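Local coordinates for protein endo-beta-1,4-glucanase (Cryptopygus antarcticus, PDB 5H4U) that hydrolyses internal beta-1,4-glucosidic linkages in carboxymethylcellulose, yielding mainly cellobiose to cellotetraose, and also cleaves lichenan and barley beta-glucan, at residues A[75-86]-A[182-193]. Residues are numbered along the deposited sequence; the frame is centred on the assembly and turned at random.
Sequences NDQQPFTQGNVG and SLRAGCNWRFGW
The beta-hairpin of strands 80-82 and 85-94, part of the sheet of the family 45 double-psi beta-barrel, and the loop leading into it receive Trp189 on helix 184-191 and Trp193 just beyond it. Pro79 points CB at the centre of one face of the Trp189 six-membered ring, 3.5 Å from its centroid, in a CH-pi contact. The indole is carried across to the proline by CG standing opposite the backbone N (chi1 -178°), and its NE1 donates a weak, bent hydrogen bond to Phe80 O at 3.0 Å. Replacing Trp189 by alanine would probably leave Pro79 without the ring it packs on and Phe80 O without this donor. Trp193 NE1 gives a straighter bond to Asn84 O (2.9 Å, 159° at the hydrogen); the oxygen lies in the indole plane, whereas the donor stands well above the carbonyl plane. This grips the type II' turn Gln82-Val85. Gly86 CA lies over one face of the Trp193 ring, and Thr81 CG2 reaches both indoles, 3.5 Å from Trp189 NE1 and from Trp193 CD1. Met121 of strand 120-128 touches both tryptophans, while Phe80 turns away onto helix 211-217 and Trp156 of helix 152-156 packs against Asn75, Ser182 and Leu183.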
loop_
_atom_site.group_PDB
_atom_site.type_symbol
_atom_site.label_atom_id
_atom_site.label_comp_id
_atom_site.label_asym_id
_atom_site.label_seq_id
_atom_site.Cartn_x
_atom_site.Cartn_y
_atom_site.Cartn_z
ATOM N N ASN A 75 -9.356 2.932 5.171
ATOM C CA ASN A 75 -8.937 4.317 4.972
ATOM C C ASN A 75 -7.658 4.565 5.749
ATOM O O ASN A 75 -6.802 5.358 5.341
ATOM C CB ASN A 75 -10.035 5.272 5.442
ATOM C CG ASN A 75 -11.278 5.232 4.565
ATOM O OD1 ASN A 75 -11.185 5.058 3.364
ATOM N ND2 ASN A 75 -12.452 5.401 5.174
ATOM N N ASP A 76 -7.491 3.792 6.813
ATOM C CA ASP A 76 -6.381 3.817 7.739
ATOM C C ASP A 76 -5.060 3.454 7.086
ATOM O O ASP A 76 -3.990 3.765 7.629
ATOM C CB ASP A 76 -6.691 2.714 8.752
ATOM C CG ASP A 76 -6.432 3.107 10.132
ATOM O OD1 ASP A 76 -5.845 4.181 10.291
ATOM O OD2 ASP A 76 -6.818 2.345 11.050
ATOM N N GLN A 77 -5.102 2.815 5.928
ATOM C CA GLN A 77 -3.896 2.309 5.311
ATOM C C GLN A 77 -3.395 3.191 4.175
ATOM O O GLN A 77 -2.790 2.702 3.220
ATOM C CB GLN A 77 -4.144 0.854 4.913
ATOM C CG GLN A 77 -3.899 -0.035 6.155
ATOM C CD GLN A 77 -4.472 -1.433 6.059
ATOM O OE1 GLN A 77 -4.535 -2.025 4.985
ATOM N NE2 GLN A 77 -4.897 -1.974 7.199
ATOM N N GLN A 78 -3.608 4.484 4.285
ATOM C CA GLN A 78 -3.102 5.527 3.414
ATOM C C GLN A 78 -1.708 5.969 3.840
ATOM O O GLN A 78 -1.349 5.867 5.017
ATOM C CB GLN A 78 -4.003 6.736 3.452
ATOM C CG GLN A 78 -5.244 6.616 2.678
ATOM C CD GLN A 78 -5.984 7.910 2.754
ATOM O OE1 GLN A 78 -6.517 8.277 3.787
ATOM N NE2 GLN A 78 -5.957 8.644 1.675
ATOM N N PRO A 79 -0.942 6.509 2.894
ATOM C CA PRO A 79 0.391 7.006 3.227
ATOM C C PRO A 79 0.303 8.290 4.025
ATOM O O PRO A 79 -0.634 9.084 3.881
ATOM C CB PRO A 79 1.037 7.256 1.858
ATOM C CG PRO A 79 -0.104 7.488 0.927
ATOM C CD PRO A 79 -1.254 6.657 1.459
ATOM N N PHE A 80 1.311 8.496 4.865
ATOM C CA PHE A 80 1.361 9.668 5.715
ATOM C C PHE A 80 2.812 9.984 6.031
ATOM O O PHE A 80 3.737 9.412 5.452
ATOM C CB PHE A 80 0.525 9.449 6.975
ATOM C CG PHE A 80 0.969 8.290 7.812
ATOM C CD1 PHE A 80 0.550 7.004 7.516
ATOM C CD2 PHE A 80 1.732 8.493 8.944
ATOM C CE1 PHE A 80 0.926 5.931 8.297
ATOM C CE2 PHE A 80 2.104 7.427 9.741
ATOM C CZ PHE A 80 1.699 6.146 9.416
ATOM N N THR A 81 2.996 10.914 6.956
ATOM C CA THR A 81 4.301 11.347 7.418
ATOM C C THR A 81 4.326 11.403 8.933
ATOM O O THR A 81 3.311 11.678 9.577
ATOM C CB THR A 81 4.625 12.743 6.943
ATOM O OG1 THR A 81 3.637 13.626 7.495
ATOM C CG2 THR A 81 4.588 12.822 5.445
ATOM N N GLN A 82 5.517 11.192 9.483
ATOM C CA GLN A 82 5.822 11.529 10.865
ATOM C C GLN A 82 7.146 12.284 10.842
ATOM O O GLN A 82 8.174 11.735 10.425
ATOM C CB GLN A 82 5.882 10.277 11.743
ATOM C CG GLN A 82 6.227 10.569 13.176
ATOM C CD GLN A 82 5.516 9.660 14.152
ATOM O OE1 GLN A 82 4.418 9.984 14.621
ATOM N NE2 GLN A 82 6.150 8.525 14.499
ATOM N N GLY A 83 7.126 13.538 11.290
ATOM C CA GLY A 83 8.269 14.398 11.025
ATOM C C GLY A 83 8.511 14.464 9.526
ATOM O O GLY A 83 7.576 14.622 8.732
ATOM N N ASN A 84 9.757 14.286 9.103
ATOM C CA ASN A 84 10.054 14.289 7.677
ATOM C C ASN A 84 10.038 12.893 7.072
ATOM O O ASN A 84 10.351 12.744 5.891
ATOM C CB ASN A 84 11.435 14.877 7.408
ATOM C CG ASN A 84 11.680 16.126 8.154
ATOM O OD1 ASN A 84 12.552 16.179 9.035
ATOM N ND2 ASN A 84 10.941 17.165 7.805
ATOM N N VAL A 85 9.655 11.876 7.829
ATOM C CA VAL A 85 9.750 10.505 7.357
ATOM C C VAL A 85 8.409 10.097 6.787
ATOM O O VAL A 85 7.362 10.360 7.392
ATOM C CB VAL A 85 10.175 9.552 8.482
ATOM C CG1 VAL A 85 10.456 8.170 7.915
ATOM C CG2 VAL A 85 11.399 10.102 9.176
ATOM N N GLY A 86 8.441 9.463 5.613
ATOM C CA GLY A 86 7.241 8.896 5.058
ATOM C C GLY A 86 6.893 7.566 5.699
ATOM O O GLY A 86 7.753 6.842 6.213
ATOM N N SER A 182 -12.492 10.620 2.184
ATOM C CA SER A 182 -11.752 9.742 3.094
ATOM C C SER A 182 -10.370 9.366 2.602
ATOM O O SER A 182 -9.576 8.865 3.401
ATOM C CB SER A 182 -12.501 8.425 3.311
ATOM O OG SER A 182 -13.498 8.522 4.309
ATOM N N LEU A 183 -10.076 9.548 1.315
ATOM C CA LEU A 183 -8.773 9.188 0.758
ATOM C C LEU A 183 -7.967 10.409 0.354
ATOM O O LEU A 183 -6.818 10.275 -0.097
ATOM C CB LEU A 183 -8.926 8.251 -0.446
ATOM C CG LEU A 183 -9.640 6.932 -0.177
ATOM C CD1 LEU A 183 -9.846 6.239 -1.482
ATOM C CD2 LEU A 183 -8.851 6.033 0.775
ATOM N N ARG A 184 -8.534 11.600 0.523
ATOM C CA ARG A 184 -7.920 12.780 -0.046
ATOM C C ARG A 184 -6.598 13.104 0.637
ATOM O O ARG A 184 -5.741 13.758 0.029
ATOM C CB ARG A 184 -8.906 13.935 0.010
ATOM C CG ARG A 184 -9.788 13.995 -1.245
ATOM C CD ARG A 184 -11.032 14.790 -0.947
ATOM N NE ARG A 184 -12.190 14.389 -1.741
ATOM C CZ ARG A 184 -13.255 15.168 -1.927
ATOM N NH1 ARG A 184 -13.299 16.381 -1.374
ATOM N NH2 ARG A 184 -14.270 14.742 -2.654
ATOM N N ALA A 185 -6.443 12.758 1.917
ATOM C CA ALA A 185 -5.135 12.929 2.532
ATOM C C ALA A 185 -4.082 12.168 1.739
ATOM O O ALA A 185 -3.098 12.752 1.264
ATOM C CB ALA A 185 -5.147 12.480 4.000
ATOM N N GLY A 186 -4.307 10.871 1.532
ATOM C CA GLY A 186 -3.299 10.060 0.870
ATOM C C GLY A 186 -3.007 10.574 -0.515
ATOM O O GLY A 186 -1.849 10.789 -0.886
ATOM N N CYS A 187 -4.070 10.851 -1.267
ATOM C CA CYS A 187 -3.940 11.464 -2.578
ATOM C C CYS A 187 -2.999 12.653 -2.506
ATOM O O CYS A 187 -1.981 12.692 -3.206
ATOM C CB CYS A 187 -5.324 11.882 -3.071
ATOM S SG CYS A 187 -5.396 12.384 -4.743
ATOM N N ASN A 188 -3.271 13.582 -1.584
ATOM C CA ASN A 188 -2.473 14.805 -1.512
ATOM C C ASN A 188 -1.023 14.517 -1.150
ATOM O O ASN A 188 -0.101 15.167 -1.668
ATOM C CB ASN A 188 -3.121 15.793 -0.543
ATOM C CG ASN A 188 -4.255 16.576 -1.207
ATOM O OD1 ASN A 188 -4.095 17.103 -2.315
ATOM N ND2 ASN A 188 -5.423 16.570 -0.588
ATOM N N TRP A 189 -0.804 13.544 -0.267
ATOM C CA TRP A 189 0.550 13.136 0.087
ATOM C C TRP A 189 1.395 12.849 -1.152
ATOM O O TRP A 189 2.590 13.158 -1.186
ATOM C CB TRP A 189 0.448 11.918 0.986
ATOM C CG TRP A 189 1.697 11.335 1.512
ATOM C CD1 TRP A 189 2.265 11.567 2.725
ATOM C CD2 TRP A 189 2.497 10.331 0.868
ATOM N NE1 TRP A 189 3.389 10.789 2.862
ATOM C CE2 TRP A 189 3.549 10.021 1.737
ATOM C CE3 TRP A 189 2.427 9.682 -0.368
ATOM C CZ2 TRP A 189 4.527 9.093 1.411
ATOM C CZ3 TRP A 189 3.393 8.769 -0.687
ATOM C CH2 TRP A 189 4.435 8.482 0.193
ATOM N N ARG A 190 0.777 12.307 -2.199
ATOM C CA ARG A 190 1.530 11.969 -3.397
ATOM C C ARG A 190 2.118 13.211 -4.079
ATOM O O ARG A 190 3.188 13.133 -4.705
ATOM C CB ARG A 190 0.626 11.195 -4.351
ATOM C CG ARG A 190 1.233 10.909 -5.689
ATOM C CD ARG A 190 0.162 10.599 -6.685
ATOM N NE ARG A 190 0.671 10.692 -8.042
ATOM C CZ ARG A 190 -0.071 10.536 -9.128
ATOM N NH1 ARG A 190 -1.363 10.259 -9.035
ATOM N NH2 ARG A 190 0.490 10.669 -10.309
ATOM N N PHE A 191 1.446 14.358 -3.968
ATOM C CA PHE A 191 1.916 15.574 -4.599
ATOM C C PHE A 191 2.666 16.499 -3.661
ATOM O O PHE A 191 3.286 17.457 -4.137
ATOM C CB PHE A 191 0.745 16.333 -5.219
ATOM C CG PHE A 191 0.061 15.580 -6.290
ATOM C CD1 PHE A 191 0.639 15.514 -7.541
ATOM C CD2 PHE A 191 -1.128 14.921 -6.061
ATOM C CE1 PHE A 191 0.049 14.819 -8.551
ATOM C CE2 PHE A 191 -1.727 14.217 -7.080
ATOM C CZ PHE A 191 -1.135 14.168 -8.327
ATOM N N GLY A 192 2.653 16.229 -2.356
ATOM C CA GLY A 192 3.377 17.090 -1.445
ATOM C C GLY A 192 4.696 16.493 -1.004
ATOM O O GLY A 192 5.742 16.798 -1.585
ATOM N N TRP A 193 4.648 15.561 -0.053
ATOM C CA TRP A 193 5.876 14.947 0.438
ATOM C C TRP A 193 6.510 14.068 -0.628
ATOM O O TRP A 193 7.739 14.031 -0.767
ATOM C CB TRP A 193 5.561 14.121 1.681
ATOM C CG TRP A 193 6.737 13.453 2.370
ATOM C CD1 TRP A 193 7.340 13.866 3.522
ATOM C CD2 TRP A 193 7.414 12.244 1.984
ATOM N NE1 TRP A 193 8.344 13.005 3.875
ATOM C CE2 TRP A 193 8.422 12.006 2.944
ATOM C CE3 TRP A 193 7.277 11.352 0.916
ATOM C CZ2 TRP A 193 9.288 10.918 2.872
ATOM C CZ3 TRP A 193 8.141 10.285 0.835
ATOM C CH2 TRP A 193 9.133 10.070 1.815
#